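Side-chain contact in DUF3887 domain-containing protein (Ruminococcus gnavus, PDB 4HYZ), which is of unknown function but belongs to the NTF2-like clan, whose members build a cone-shaped fold from helices packed on a curved antiparallel sheet: residues 17-20 / 21-24. Numbering follows the deposited sequence.
Sequences RKQA and MEDI
K18 and E22 form an i/i+4 salt bridge on helix 13-28, which packs across the curved antiparallel sheet, as expected of an NTF2-like fold. K18 NZ lies 3.0 Å from E22 OE2 and meets it on the syn side, close to the carboxylate plane. The lysine chain runs extended to CE and turns only at its last torsion (chi4 -87°), which swings NZ towards the glutamate. A water accepts from K18 NZ and donates to E22 OE1 at 2.6 Å, so both carboxylate oxygens are tied to the same ammonium group, one directly and one through the water.

A second polar pair sits one residue further on. Q19 NE2 donates to D23 OD1 at 3.0 Å, reaching it from above the carboxylate plane; amide and carboxylate planes are 28° apart. The bend at chi2 of Q19 (67°) turns the amide forward along the helix, towards D23. D23 is buried and also held from outside the helix: R38 NE forms a salt bridge to OD1, and the hydroxyl of Y103, its strongest polar partner, hydrogen-bonds OD2.

Nonpolar contacts lie towards the sheet. A20 and I24, one turn apart, both pack on strands 81-92 and 95-103, and I24 also reaches F68 on strand 65-78. The side chain of M21, a selenomethionine, touches F68 and I88. In the given one of two conformers of R17, M21 CE lies over the centre of one guanidinium face, 3.6 Å from R17 CZ, a contact that remains tentative.

Backbone bonds of the alpha-helical i to i+4 pattern link all four pairs, the shortest being D23 N to Q19 O at 2.8 Å.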
loop_
_atom_site.group_PDB
_atom_site.type_symbol
_atom_site.label_atom_id
_atom_site.label_comp_id
_atom_site.label_asym_id
_atom_site.label_seq_id
_atom_site.Cartn_x
_atom_site.Cartn_y
_atom_site.Cartn_z
ATOM N N ARG A 17 0.380 12.368 12.521
ATOM C CA ARG A 17 0.602 13.598 11.760
ATOM C C ARG A 17 0.907 14.757 12.716
ATOM O O ARG A 17 1.852 15.484 12.491
ATOM C CB ARG A 17 -0.608 13.931 10.857
ATOM C CG ARG A 17 -0.463 15.246 10.056
ATOM C CD ARG A 17 -1.688 15.575 9.215
ATOM N NE ARG A 17 -1.746 16.998 8.837
ATOM C CZ ARG A 17 -2.504 17.909 9.443
ATOM N NH1 ARG A 17 -3.259 17.571 10.478
ATOM N NH2 ARG A 17 -2.487 19.174 9.036
ATOM N N LYS A 18 0.121 14.902 13.798
ATOM C CA LYS A 18 0.272 15.965 14.767
ATOM C C LYS A 18 1.655 15.891 15.445
ATOM O O LYS A 18 2.336 16.933 15.526
ATOM C CB LYS A 18 -0.885 15.975 15.781
ATOM C CG LYS A 18 -0.822 17.136 16.769
ATOM C CD LYS A 18 -1.889 17.024 17.854
ATOM C CE LYS A 18 -1.977 18.263 18.735
ATOM N NZ LYS A 18 -1.029 18.208 19.888
ATOM N N GLN A 19 2.093 14.682 15.859
ATOM C CA GLN A 19 3.404 14.505 16.498
ATOM C C GLN A 19 4.547 14.753 15.527
ATOM O O GLN A 19 5.556 15.314 15.939
ATOM C CB GLN A 19 3.550 13.104 17.122
ATOM C CG GLN A 19 4.772 12.994 18.048
ATOM C CD GLN A 19 4.620 13.845 19.282
ATOM O OE1 GLN A 19 3.753 13.591 20.111
ATOM N NE2 GLN A 19 5.361 14.950 19.366
ATOM N N ALA A 20 4.395 14.329 14.244
ATOM C CA ALA A 20 5.423 14.508 13.217
ATOM C C ALA A 20 5.629 16.009 12.947
ATOM O O ALA A 20 6.761 16.470 12.832
ATOM C CB ALA A 20 5.025 13.779 11.929
HETATM N N MSE A 21 4.532 16.771 12.872
HETATM C CA MSE A 21 4.631 18.222 12.652
HETATM C C MSE A 21 5.342 18.910 13.830
HETATM O O MSE A 21 6.217 19.766 13.619
HETATM C CB MSE A 21 3.252 18.827 12.426
HETATM C CG MSE A 21 2.628 18.371 11.110
HETATM SE SE MSE A 21 0.997 19.354 10.779
HETATM C CE MSE A 21 -0.181 18.538 12.131
ATOM N N GLU A 22 5.014 18.493 15.060
ATOM C CA GLU A 22 5.666 19.037 16.276
ATOM C C GLU A 22 7.132 18.660 16.324
ATOM O O GLU A 22 7.961 19.494 16.608
ATOM C CB GLU A 22 4.971 18.516 17.529
ATOM C CG GLU A 22 3.688 19.254 17.800
ATOM C CD GLU A 22 2.710 18.562 18.714
ATOM O OE1 GLU A 22 2.913 17.370 19.038
ATOM O OE2 GLU A 22 1.684 19.197 19.036
ATOM N N ASP A 23 7.454 17.400 16.010
ATOM C CA ASP A 23 8.826 16.906 16.041
ATOM C C ASP A 23 9.695 17.551 14.950
ATOM O O ASP A 23 10.883 17.765 15.178
ATOM C CB ASP A 23 8.841 15.372 15.958
ATOM C CG ASP A 23 8.303 14.726 17.229
ATOM O OD1 ASP A 23 8.053 15.463 18.226
ATOM O OD2 ASP A 23 8.098 13.498 17.227
ATOM N N ILE A 24 9.114 17.884 13.782
ATOM C CA ILE A 24 9.888 18.560 12.727
ATOM C C ILE A 24 10.130 20.017 13.165
ATOM O O ILE A 24 11.219 20.534 12.936
ATOM C CB ILE A 24 9.240 18.440 11.327
ATOM C CG1 ILE A 24 9.380 16.992 10.824
ATOM C CG2 ILE A 24 9.838 19.454 10.316
ATOM C CD1 ILE A 24 8.358 16.622 9.752
HETATM O O HOH W 1 1.065 15.859 20.013
#